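Local coordinates for beta-Lactamase/D-Alanine Carboxypeptidase (Pseudomonas syringae pv. tomato, PDB 5EVI), which probably hydrolyses the amide bond of beta-lactams to give substituted beta-amino acids, as a class C beta-lactamase associated with antibiotic resistance, at residues L15-E19 / R358-H362; I93-P99 / V164-S169; L182-L186 / Y248-L252. One frame throughout, in Å; residues are numbered along the deposited sequence.

Contact 1: residues L15-E19 / R358-H362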
ATOM      1  N   LEU D  15      -4.725   5.789  26.789  1.00 34.98           N
ATOM      2  CA  LEU D  15      -3.747   4.786  26.352  1.00 34.49           C
ATOM      3  C   LEU D  15      -3.121   5.129  24.988  1.00 33.26           C
ATOM      4  O   LEU D  15      -1.902   5.092  24.846  1.00 32.17           O
ATOM      5  CB  LEU D  15      -4.374   3.394  26.299  1.00 35.33           C
ATOM      6  CG  LEU D  15      -4.728   2.734  27.639  1.00 35.57           C
ATOM      7  CD1 LEU D  15      -5.664   1.554  27.425  1.00 35.57           C
ATOM      8  CD2 LEU D  15      -3.476   2.303  28.393  1.00 35.77           C
ATOM      9  N   VAL D  16      -3.945   5.471  24.001  1.00 31.81           N
ATOM     10  CA  VAL D  16      -3.424   5.783  22.658  1.00 31.17           C
ATOM     11  C   VAL D  16      -2.532   7.017  22.749  1.00 30.83           C
ATOM     12  O   VAL D  16      -1.442   7.029  22.197  1.00 29.80           O
ATOM     13  CB  VAL D  16      -4.534   5.985  21.594  1.00 30.95           C
ATOM     14  CG1 VAL D  16      -3.927   6.392  20.249  1.00 30.94           C
ATOM     15  CG2 VAL D  16      -5.362   4.717  21.416  1.00 30.91           C
ATOM     16  N   GLN D  17      -2.990   8.022  23.498  1.00 30.67           N
ATOM     17  CA  GLN D  17      -2.226   9.238  23.722  1.00 31.41           C
ATOM     18  C   GLN D  17      -0.841   8.943  24.279  1.00 31.52           C
ATOM     19  O   GLN D  17       0.161   9.434  23.753  1.00 32.95           O
ATOM     20  CB  GLN D  17      -2.973  10.153  24.687  1.00 31.94           C
ATOM     21  CG  GLN D  17      -2.346  11.521  24.884  1.00 32.63           C
ATOM     22  CD  GLN D  17      -3.238  12.414  25.709  1.00 32.95           C
ATOM     23  OE1 GLN D  17      -3.632  12.056  26.821  1.00 33.02           O
ATOM     24  NE2 GLN D  17      -3.586  13.566  25.160  1.00 33.27           N
ATOM     25  N   THR D  18      -0.793   8.127  25.333  1.00 31.48           N
ATOM     26  CA  THR D  18       0.479   7.754  25.968  1.00 32.27           C
ATOM     27  C   THR D  18       1.419   7.125  24.938  1.00 31.93           C
ATOM     28  O   THR D  18       2.527   7.620  24.741  1.00 30.72           O
ATOM     29  CB  THR D  18       0.269   6.798  27.169  1.00 32.45           C
ATOM     30  OG1 THR D  18      -0.522   7.464  28.163  1.00 33.33           O
ATOM     31  CG2 THR D  18       1.606   6.370  27.779  1.00 32.59           C
ATOM     32  N   GLU D  19       0.942   6.078  24.258  1.00 31.82           N
ATOM     33  CA  GLU D  19       1.756   5.348  23.272  1.00 31.65           C
ATOM     34  C   GLU D  19       2.152   6.233  22.083  1.00 31.84           C
ATOM     35  O   GLU D  19       3.269   6.121  21.574  1.00 30.46           O
ATOM     36  CB  GLU D  19       1.029   4.113  22.720  1.00 31.50           C
ATOM     37  CG  GLU D  19       0.518   3.097  23.729  1.00 31.26           C
ATOM     38  CD  GLU D  19       1.588   2.244  24.396  1.00 31.62           C
ATOM     39  OE1 GLU D  19       1.200   1.301  25.110  1.00 30.73           O
ATOM     40  OE2 GLU D  19       2.795   2.497  24.242  1.00 33.58           O
ATOM     41  N   ARG D 358       0.427  -2.441  19.783  1.00 24.31           N
ATOM     42  CA  ARG D 358       0.065  -2.090  21.168  1.00 24.68           C
ATOM     43  C   ARG D 358      -1.310  -1.435  21.236  1.00 24.03           C
ATOM     44  O   ARG D 358      -2.157  -1.803  22.078  1.00 23.82           O
ATOM     45  CB  ARG D 358       1.125  -1.181  21.811  1.00 26.21           C
ATOM     46  CG  ARG D 358       2.352  -1.937  22.299  1.00 27.15           C
ATOM     47  CD  ARG D 358       3.663  -1.229  22.004  1.00 28.92           C
ATOM     48  NE  ARG D 358       4.011  -0.185  22.960  1.00 30.17           N
ATOM     49  CZ  ARG D 358       5.047  -0.201  23.817  1.00 31.18           C
ATOM     50  NH1 ARG D 358       5.225   0.847  24.615  1.00 31.65           N
ATOM     51  NH2 ARG D 358       5.897  -1.235  23.911  1.00 31.25           N
ATOM     52  N   ILE D 359      -1.531  -0.464  20.358  1.00 23.01           N
ATOM     53  CA  ILE D 359      -2.830   0.214  20.274  1.00 22.62           C
ATOM     54  C   ILE D 359      -3.983  -0.764  20.013  1.00 22.52           C
ATOM     55  O   ILE D 359      -5.023  -0.683  20.688  1.00 21.75           O
ATOM     56  CB  ILE D 359      -2.833   1.333  19.210  1.00 22.49           C
ATOM     57  CG1 ILE D 359      -1.950   2.502  19.666  1.00 23.16           C
ATOM     58  CG2 ILE D 359      -4.254   1.785  18.925  1.00 22.24           C
ATOM     59  CD1 ILE D 359      -1.736   3.566  18.598  1.00 23.43           C
ATOM     60  N   LEU D 360      -3.805  -1.664  19.048  1.00 22.32           N
ATOM     61  CA  LEU D 360      -4.853  -2.643  18.716  1.00 22.60           C
ATOM     62  C   LEU D 360      -5.022  -3.669  19.836  1.00 22.86           C
ATOM     63  O   LEU D 360      -6.146  -4.101  20.110  1.00 23.30           O
ATOM     64  CB  LEU D 360      -4.625  -3.302  17.333  1.00 22.72           C
ATOM     65  CG  LEU D 360      -4.959  -2.461  16.074  1.00 23.21           C
ATOM     66  CD1 LEU D 360      -5.054  -3.357  14.839  1.00 23.35           C
ATOM     67  CD2 LEU D 360      -6.250  -1.669  16.237  1.00 23.73           C
ATOM     68  N   GLN D 361      -3.927  -4.022  20.516  1.00 23.13           N
ATOM     69  CA  GLN D 361      -4.037  -4.775  21.766  1.00 23.57           C
ATOM     70  C   GLN D 361      -4.857  -3.984  22.813  1.00 22.89           C
ATOM     71  O   GLN D 361      -5.696  -4.580  23.469  1.00 22.90           O
ATOM     72  CB  GLN D 361      -2.671  -5.172  22.312  1.00 24.14           C
ATOM     73  CG  GLN D 361      -2.741  -6.144  23.475  1.00 24.66           C
ATOM     74  CD  GLN D 361      -1.403  -6.772  23.795  1.00 25.05           C
ATOM     75  OE1 GLN D 361      -1.285  -7.994  23.842  1.00 25.21           O
ATOM     76  NE2 GLN D 361      -0.376  -5.937  23.987  1.00 25.56           N
ATOM     77  N   HIS D 362      -4.652  -2.661  22.929  1.00 21.47           N
ATOM     78  CA  HIS D 362      -5.464  -1.832  23.852  1.00 21.34           C
ATOM     79  C   HIS D 362      -6.940  -1.770  23.420  1.00 20.78           C
ATOM     80  O   HIS D 362      -7.818  -1.723  24.279  1.00 21.05           O
ATOM     81  CB  HIS D 362      -5.009  -0.358  23.949  1.00 21.22           C
ATOM     82  CG  HIS D 362      -3.606  -0.135  24.412  1.00 21.56           C
ATOM     83  ND1 HIS D 362      -3.035  -0.817  25.465  1.00 21.41           N
ATOM     84  CD2 HIS D 362      -2.683   0.771  24.010  1.00 21.66           C
ATOM     85  CE1 HIS D 362      -1.799  -0.381  25.648  1.00 21.73           C
ATOM     86  NE2 HIS D 362      -1.563   0.576  24.777  1.00 21.66           N
TER
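Two helices from opposite ends of a chain can be joined by a single carboxylate set beside an apolar pair. Here the short segments run nearly antiparallel, at 167°, with axes 10.1 Å apart, a spacing bridged by side chains rather than by close backbone packing. R358 opens the C-terminal segment. Its guanidinium meets the carboxylate edge-on: R358 NH1 lies 3.0 Å and R358 NE 3.2 Å from E19 OE2, so that a salt bridge with two N-H donors converges on one carboxylate oxygen. One residue on, I359 supplies the apolar layer: I359 CD1 is 3.9 Å from V16 CG1, and both side chains also touch I34 of strand 31-38. A full turn after R358, H362 reaches the same carboxylate from the other oxygen, with H362 NE2 donating to E19 OE1 over 2.9 Å. The imidazole is held on one face as well, where L15 CB makes a CH-pi contact 4.1 Å from the centroid of the H362 ring. E19 thus serves two donor residues spaced i, i+4 on the opposing helix. The whole is characteristic of the alpha/beta domain of serine beta-lactamases, in which the N- and C-terminal helices pack together against one face of the central antiparallel sheet.

Contact 2: residues I93-P99 / V164-S169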
ATOM      1  N   ILE D  93       1.983 -11.038 -19.560  1.00 32.23           N
ATOM      2  CA  ILE D  93       2.039  -9.567 -19.695  1.00 32.58           C
ATOM      3  C   ILE D  93       1.825  -9.096 -21.143  1.00 33.82           C
ATOM      4  O   ILE D  93       1.147  -8.086 -21.375  1.00 32.56           O
ATOM      5  CB  ILE D  93       3.361  -9.003 -19.110  1.00 32.84           C
ATOM      6  CG1 ILE D  93       3.314  -9.074 -17.574  1.00 32.65           C
ATOM      7  CG2 ILE D  93       3.629  -7.559 -19.556  1.00 33.08           C
ATOM      8  CD1 ILE D  93       4.666  -9.099 -16.893  1.00 33.08           C
ATOM      9  N   ASP D  94       2.384  -9.845 -22.096  1.00 35.99           N
ATOM     10  CA  ASP D  94       2.204  -9.567 -23.530  1.00 37.16           C
ATOM     11  C   ASP D  94       0.763  -9.647 -24.039  1.00 37.61           C
ATOM     12  O   ASP D  94       0.441  -9.038 -25.061  1.00 39.68           O
ATOM     13  CB  ASP D  94       3.143 -10.431 -24.397  1.00 37.37           C
ATOM     14  CG  ASP D  94       2.840 -11.927 -24.329  1.00 37.57           C
ATOM     15  OD1 ASP D  94       1.661 -12.332 -24.348  1.00 36.90           O
ATOM     16  OD2 ASP D  94       3.816 -12.710 -24.285  1.00 39.72           O
ATOM     17  N   THR D  95      -0.099 -10.388 -23.339  1.00 37.31           N
ATOM     18  CA  THR D  95      -1.544 -10.392 -23.620  1.00 37.53           C
ATOM     19  C   THR D  95      -2.206  -9.013 -23.457  1.00 38.54           C
ATOM     20  O   THR D  95      -3.231  -8.747 -24.093  1.00 35.87           O
ATOM     21  CB  THR D  95      -2.299 -11.402 -22.721  1.00 37.41           C
ATOM     22  OG1 THR D  95      -1.663 -12.680 -22.798  1.00 36.12           O
ATOM     23  CG2 THR D  95      -3.778 -11.543 -23.130  1.00 37.36           C
ATOM     24  N   TYR D  96      -1.644  -8.165 -22.589  1.00 39.97           N
ATOM     25  CA  TYR D  96      -2.175  -6.815 -22.343  1.00 41.87           C
ATOM     26  C   TYR D  96      -1.206  -5.661 -22.612  1.00 44.23           C
ATOM     27  O   TYR D  96      -1.628  -4.505 -22.564  1.00 44.31           O
ATOM     28  CB  TYR D  96      -2.677  -6.705 -20.903  1.00 40.92           C
ATOM     29  CG  TYR D  96      -3.479  -7.888 -20.464  1.00 40.54           C
ATOM     30  CD1 TYR D  96      -4.814  -8.024 -20.835  1.00 39.67           C
ATOM     31  CD2 TYR D  96      -2.899  -8.890 -19.692  1.00 40.52           C
ATOM     32  CE1 TYR D  96      -5.552  -9.126 -20.438  1.00 40.11           C
ATOM     33  CE2 TYR D  96      -3.627  -9.992 -19.290  1.00 41.02           C
ATOM     34  CZ  TYR D  96      -4.949 -10.105 -19.666  1.00 40.29           C
ATOM     35  OH  TYR D  96      -5.661 -11.196 -19.263  1.00 41.98           O
HETATM   36  N   MSE D  97       0.074  -5.958 -22.854  1.00 47.69           N
HETATM   37  CA  MSE D  97       1.066  -4.947 -23.221  1.00 50.36           C
HETATM   38  C   MSE D  97       1.582  -5.374 -24.564  1.00 52.70           C
HETATM   39  O   MSE D  97       2.475  -6.224 -24.639  1.00 53.37           O
HETATM   40  CB  MSE D  97       2.226  -4.847 -22.217  1.00 50.56           C
HETATM   41  CG  MSE D  97       1.988  -3.812 -21.124  1.00 52.13           C
HETATM   42 SE   MSE D  97       1.839  -1.969 -21.826  1.00 52.97          SE
HETATM   43  CE  MSE D  97       3.704  -1.731 -22.405  1.00 54.07           C
ATOM     44  N   PRO D  98       1.004  -4.824 -25.651  1.00 55.23           N
ATOM     45  CA  PRO D  98       1.556  -5.091 -26.980  1.00 56.55           C
ATOM     46  C   PRO D  98       3.030  -4.680 -27.161  1.00 58.95           C
ATOM     47  O   PRO D  98       3.780  -5.439 -27.780  1.00 59.92           O
ATOM     48  CB  PRO D  98       0.628  -4.309 -27.924  1.00 56.29           C
ATOM     49  CG  PRO D  98      -0.641  -4.148 -27.167  1.00 55.75           C
ATOM     50  CD  PRO D  98      -0.259  -4.065 -25.721  1.00 55.28           C
ATOM     51  N   PRO D  99       3.460  -3.521 -26.600  1.00 60.69           N
ATOM     52  CA  PRO D  99       4.895  -3.178 -26.698  1.00 62.68           C
ATOM     53  C   PRO D  99       5.902  -4.182 -26.082  1.00 65.27           C
ATOM     54  O   PRO D  99       7.100  -4.084 -26.368  1.00 65.49           O
ATOM     55  CB  PRO D  99       4.985  -1.823 -25.978  1.00 61.96           C
ATOM     56  CG  PRO D  99       3.620  -1.246 -26.078  1.00 61.35           C
ATOM     57  CD  PRO D  99       2.684  -2.415 -26.003  1.00 61.17           C
ATOM     58  N   VAL D 164      -0.073   0.316 -15.075  1.00 46.07           N
ATOM     59  CA  VAL D 164      -0.084   0.646 -16.510  1.00 48.25           C
ATOM     60  C   VAL D 164      -0.938  -0.362 -17.296  1.00 49.15           C
ATOM     61  O   VAL D 164      -1.705   0.039 -18.175  1.00 48.62           O
ATOM     62  CB  VAL D 164       1.356   0.740 -17.093  1.00 48.89           C
ATOM     63  CG1 VAL D 164       1.345   0.890 -18.613  1.00 49.33           C
ATOM     64  CG2 VAL D 164       2.109   1.907 -16.466  1.00 49.19           C
ATOM     65  N   ILE D 165      -0.802  -1.652 -16.977  1.00 50.40           N
ATOM     66  CA  ILE D 165      -1.646  -2.713 -17.564  1.00 51.77           C
ATOM     67  C   ILE D 165      -3.129  -2.554 -17.180  1.00 51.51           C
ATOM     68  O   ILE D 165      -4.003  -2.722 -18.031  1.00 51.44           O
ATOM     69  CB  ILE D 165      -1.130  -4.135 -17.190  1.00 53.04           C
ATOM     70  CG1 ILE D 165       0.186  -4.421 -17.920  1.00 53.19           C
ATOM     71  CG2 ILE D 165      -2.149  -5.223 -17.545  1.00 53.98           C
ATOM     72  CD1 ILE D 165       0.908  -5.679 -17.476  1.00 53.28           C
ATOM     73  N   ALA D 166      -3.406  -2.231 -15.914  1.00 51.55           N
ATOM     74  CA  ALA D 166      -4.790  -2.092 -15.421  1.00 51.88           C
ATOM     75  C   ALA D 166      -5.539  -0.895 -16.025  1.00 52.68           C
ATOM     76  O   ALA D 166      -6.721  -1.003 -16.354  1.00 52.45           O
ATOM     77  CB  ALA D 166      -4.807  -2.009 -13.901  1.00 51.10           C
ATOM     78  N   ALA D 167      -4.850   0.238 -16.156  1.00 53.28           N
ATOM     79  CA  ALA D 167      -5.423   1.445 -16.766  1.00 54.25           C
ATOM     80  C   ALA D 167      -5.610   1.290 -18.279  1.00 54.77           C
ATOM     81  O   ALA D 167      -6.618   1.729 -18.829  1.00 54.28           O
ATOM     82  CB  ALA D 167      -4.550   2.654 -16.466  1.00 54.22           C
ATOM     83  N   ARG D 168      -4.637   0.665 -18.939  1.00 56.49           N
ATOM     84  CA  ARG D 168      -4.714   0.377 -20.378  1.00 58.58           C
ATOM     85  C   ARG D 168      -5.855  -0.588 -20.752  1.00 58.68           C
ATOM     86  O   ARG D 168      -6.423  -0.472 -21.843  1.00 58.77           O
ATOM     87  CB  ARG D 168      -3.363  -0.141 -20.888  1.00 59.35           C
ATOM     88  CG  ARG D 168      -3.258  -0.271 -22.399  1.00 60.91           C
ATOM     89  CD  ARG D 168      -1.805  -0.251 -22.844  1.00 61.58           C
ATOM     90  NE  ARG D 168      -1.655  -0.494 -24.279  1.00 62.84           N
ATOM     91  CZ  ARG D 168      -0.524  -0.330 -24.973  1.00 64.09           C
ATOM     92  NH1 ARG D 168       0.598   0.089 -24.382  1.00 65.06           N
ATOM     93  NH2 ARG D 168      -0.509  -0.588 -26.279  1.00 64.66           N
ATOM     94  N   SER D 169      -6.163  -1.529 -19.856  0.77 58.71           N
ATOM     95  CA  SER D 169      -7.314  -2.432 -20.009  0.77 58.45           C
ATOM     96  C   SER D 169      -8.651  -1.692 -19.924  0.77 57.90           C
ATOM     97  O   SER D 169      -9.625  -2.102 -20.552  0.77 57.99           O
ATOM     98  CB  SER D 169      -7.283  -3.536 -18.944  0.77 58.50           C
ATOM     99  OG  SER D 169      -6.104  -4.317 -19.035  0.77 58.17           O
TER
HETATM  100  O   HOH W   1      -3.866  -3.597 -20.832  1.00 24.07           O
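A loop can be held against a helix by side chains and one water, without any direct hydrogen bond between the two. In the segment I93-P99 the first point of touch is I93, whose CG2 lies 3.9 Å from I165 CD1; L113 of helix 112-115 packs on both isoleucines. The carbonyl of I93 also receives the backbone N-H groups of Y96 and M97, a turn that brings these two residues to the helix. Y96 points its CB at I165, 3.7 Å from I165 CG2, while its ring leads away and its hydroxyl is hydrogen-bonded to the carbonyl of S88. Its own carbonyl is reached through water 1, which donates to Y96 O at 3.0 Å and to I165 O at 2.9 Å. The selenomethionine M97 sets CG 3.7 Å from I165 CG1 and SE 4.3 Å from V164 CG1, and M97 SE comes within 3.5 Å of R168 NH1. P98 and P99 also meet the extended side chain of R168: P98 CD sits over one face of the guanidinium, 3.5 Å from R168 NH2, and P99 CD is 3.6 Å from R168 NH1. The chemistry implies a junction shaped by van der Waals fit around I165, with the R168 guanidinium packed against apolar atoms and the water joining two carbonyls that, as acceptors, could not bond to each other.

Contact 3: residues L182-L186 / Y248-L252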
ATOM      1  N   LEU D 182     -11.844   4.541  -9.488  1.00 26.41           N
ATOM      2  CA  LEU D 182     -11.681   3.702  -8.281  1.00 26.49           C
ATOM      3  C   LEU D 182     -11.998   4.437  -6.978  1.00 26.95           C
ATOM      4  O   LEU D 182     -12.741   3.904  -6.137  1.00 27.97           O
ATOM      5  CB  LEU D 182     -10.279   3.085  -8.192  1.00 25.36           C
ATOM      6  CG  LEU D 182     -10.018   2.188  -6.957  1.00 24.97           C
ATOM      7  CD1 LEU D 182     -10.747   0.854  -7.049  1.00 24.58           C
ATOM      8  CD2 LEU D 182      -8.529   1.994  -6.732  1.00 24.78           C
ATOM      9  N   PHE D 183     -11.419   5.631  -6.804  1.00 26.60           N
ATOM     10  CA  PHE D 183     -11.606   6.421  -5.575  1.00 27.15           C
ATOM     11  C   PHE D 183     -13.086   6.830  -5.374  1.00 27.26           C
ATOM     12  O   PHE D 183     -13.622   6.630  -4.275  1.00 26.39           O
ATOM     13  CB  PHE D 183     -10.674   7.657  -5.497  1.00 26.53           C
ATOM     14  CG  PHE D 183      -9.179   7.362  -5.531  1.00 26.26           C
ATOM     15  CD1 PHE D 183      -8.640   6.118  -5.176  1.00 26.87           C
ATOM     16  CD2 PHE D 183      -8.294   8.391  -5.871  1.00 26.48           C
ATOM     17  CE1 PHE D 183      -7.258   5.900  -5.207  1.00 27.25           C
ATOM     18  CE2 PHE D 183      -6.911   8.189  -5.882  1.00 26.25           C
ATOM     19  CZ  PHE D 183      -6.393   6.936  -5.562  1.00 26.45           C
ATOM     20  N   PRO D 184     -13.759   7.366  -6.423  1.00 28.31           N
ATOM     21  CA  PRO D 184     -15.217   7.549  -6.315  1.00 29.34           C
ATOM     22  C   PRO D 184     -16.008   6.262  -6.048  1.00 29.32           C
ATOM     23  O   PRO D 184     -16.894   6.264  -5.185  1.00 28.73           O
ATOM     24  CB  PRO D 184     -15.595   8.151  -7.672  1.00 29.37           C
ATOM     25  CG  PRO D 184     -14.390   8.921  -8.067  1.00 29.58           C
ATOM     26  CD  PRO D 184     -13.235   8.061  -7.617  1.00 29.31           C
ATOM     27  N   ALA D 185     -15.700   5.192  -6.771  1.00 29.93           N
ATOM     28  CA  ALA D 185     -16.392   3.898  -6.590  1.00 30.53           C
ATOM     29  C   ALA D 185     -16.267   3.332  -5.170  1.00 30.98           C
ATOM     30  O   ALA D 185     -17.178   2.652  -4.698  1.00 30.96           O
ATOM     31  CB  ALA D 185     -15.893   2.871  -7.603  1.00 30.84           C
ATOM     32  N   LEU D 186     -15.143   3.614  -4.508  1.00 32.44           N
ATOM     33  CA  LEU D 186     -14.906   3.205  -3.112  1.00 33.65           C
ATOM     34  C   LEU D 186     -15.431   4.185  -2.056  1.00 34.94           C
ATOM     35  O   LEU D 186     -15.382   3.875  -0.868  1.00 35.42           O
ATOM     36  CB  LEU D 186     -13.412   2.961  -2.875  1.00 33.34           C
ATOM     37  CG  LEU D 186     -12.837   1.741  -3.596  1.00 33.63           C
ATOM     38  CD1 LEU D 186     -11.319   1.747  -3.534  1.00 34.28           C
ATOM     39  CD2 LEU D 186     -13.385   0.441  -3.015  1.00 33.78           C
ATOM     40  N   TYR D 248     -20.481  -2.910  -1.461  1.00 43.34           N
ATOM     41  CA  TYR D 248     -20.269  -2.516  -2.860  1.00 41.32           C
ATOM     42  C   TYR D 248     -20.922  -3.568  -3.752  1.00 39.70           C
ATOM     43  O   TYR D 248     -21.317  -4.633  -3.268  1.00 38.64           O
ATOM     44  CB  TYR D 248     -18.775  -2.390  -3.198  1.00 41.29           C
ATOM     45  CG  TYR D 248     -18.021  -1.424  -2.312  1.00 40.86           C
ATOM     46  CD1 TYR D 248     -18.067  -0.053  -2.547  1.00 41.41           C
ATOM     47  CD2 TYR D 248     -17.260  -1.881  -1.236  1.00 41.22           C
ATOM     48  CE1 TYR D 248     -17.385   0.839  -1.733  1.00 41.18           C
ATOM     49  CE2 TYR D 248     -16.571  -0.999  -0.422  1.00 41.19           C
ATOM     50  CZ  TYR D 248     -16.639   0.361  -0.671  1.00 41.75           C
ATOM     51  OH  TYR D 248     -15.954   1.242   0.132  1.00 42.11           O
ATOM     52  N   ASP D 249     -21.028  -3.282  -5.046  1.00 37.92           N
ATOM     53  CA  ASP D 249     -21.513  -4.297  -5.988  1.00 37.14           C
ATOM     54  C   ASP D 249     -20.501  -5.456  -6.066  1.00 35.28           C
ATOM     55  O   ASP D 249     -19.406  -5.363  -5.516  1.00 33.57           O
ATOM     56  CB  ASP D 249     -21.888  -3.701  -7.363  1.00 37.69           C
ATOM     57  CG  ASP D 249     -20.707  -3.094  -8.119  1.00 38.39           C
ATOM     58  OD1 ASP D 249     -19.566  -3.069  -7.615  1.00 38.13           O
ATOM     59  OD2 ASP D 249     -20.942  -2.648  -9.257  1.00 40.40           O
ATOM     60  N   ALA D 250     -20.884  -6.555  -6.707  1.00 34.21           N
ATOM     61  CA  ALA D 250     -20.076  -7.770  -6.668  1.00 32.86           C
ATOM     62  C   ALA D 250     -18.699  -7.622  -7.344  1.00 31.69           C
ATOM     63  O   ALA D 250     -17.713  -8.140  -6.815  1.00 29.66           O
ATOM     64  CB  ALA D 250     -20.851  -8.960  -7.243  1.00 33.16           C
ATOM     65  N   PRO D 251     -18.616  -6.906  -8.496  1.00 30.88           N
ATOM     66  CA  PRO D 251     -17.268  -6.712  -9.060  1.00 30.26           C
ATOM     67  C   PRO D 251     -16.296  -5.973  -8.139  1.00 28.88           C
ATOM     68  O   PRO D 251     -15.143  -6.383  -8.027  1.00 29.51           O
ATOM     69  CB  PRO D 251     -17.525  -5.908 -10.339  1.00 31.19           C
ATOM     70  CG  PRO D 251     -18.913  -6.286 -10.743  1.00 31.06           C
ATOM     71  CD  PRO D 251     -19.663  -6.490  -9.450  1.00 31.43           C
ATOM     72  N   LEU D 252     -16.742  -4.900  -7.490  1.00 27.26           N
ATOM     73  CA  LEU D 252     -15.836  -4.131  -6.613  1.00 26.24           C
ATOM     74  C   LEU D 252     -15.575  -4.845  -5.293  1.00 25.41           C
ATOM     75  O   LEU D 252     -14.460  -4.783  -4.773  1.00 24.72           O
ATOM     76  CB  LEU D 252     -16.370  -2.711  -6.352  1.00 25.86           C
ATOM     77  CG  LEU D 252     -15.409  -1.754  -5.637  1.00 25.86           C
ATOM     78  CD1 LEU D 252     -13.982  -1.809  -6.166  1.00 25.75           C
ATOM     79  CD2 LEU D 252     -15.945  -0.334  -5.735  1.00 25.84           C
TER
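Three residues, L252, L186 and Y248, carry most of this buried contact and illustrate how one polar bond can be set into an apolar joint between two segments. L252 has the most surface covered. L252 CD2 lies 3.7 Å from A185 CB and 3.8 Å from L186 CD2, so the leucine fits against two successive residues, and L252 CD2 also rests 3.4 Å from A185 O; L252 CD1 approaches L182 CD1, about one turn earlier, at 4.3 Å. W80 of helix 70-83 touches L182, A185 and L252 alike. L186 is shared between both partners: L186 CD2 also stands over one face of the Y248 ring, 4.0 Å from Y248 CZ, and F238 and L256 extend the apolar surroundings. Y248 contributes the polar element, for Y248 OH donates to L186 O over 2.9 Å and gives the carbonyl of L186 a partner. Between Y248 and L252 the chain enters helix 250-258 through D249, the N-cap, where D249 OD1 accepts a weak bond of 3.4 Å from L252 N. The joint of L186, Y248 and L252, leucines in van der Waals contact beside a tyrosine-to-carbonyl bond, belongs to the packed helices of the all-helical domain of the class C beta-lactamase fold.

From the N terminus, helix 9-20 opens the longest loop, closed by contact 1 only when helix 349-363 returns beside it near the end of the chain. Contacts 2 and 3 are both nested within that loop and stand in series. Contact 1 joins the chain's terminal helices at the sheet, whereas contact 2 ties the loop after helix 70-83 to helix 156-169, and contact 3 ties helix 174-186, next along the chain, to the start of helix 250-258, both in the helical domain. Contacts 1 and 2 lie on opposite sides of the chain's centre, their centres 44 Å apart; the centres of contacts 2 and 3 are 22 Å apart, and none of the three touches another.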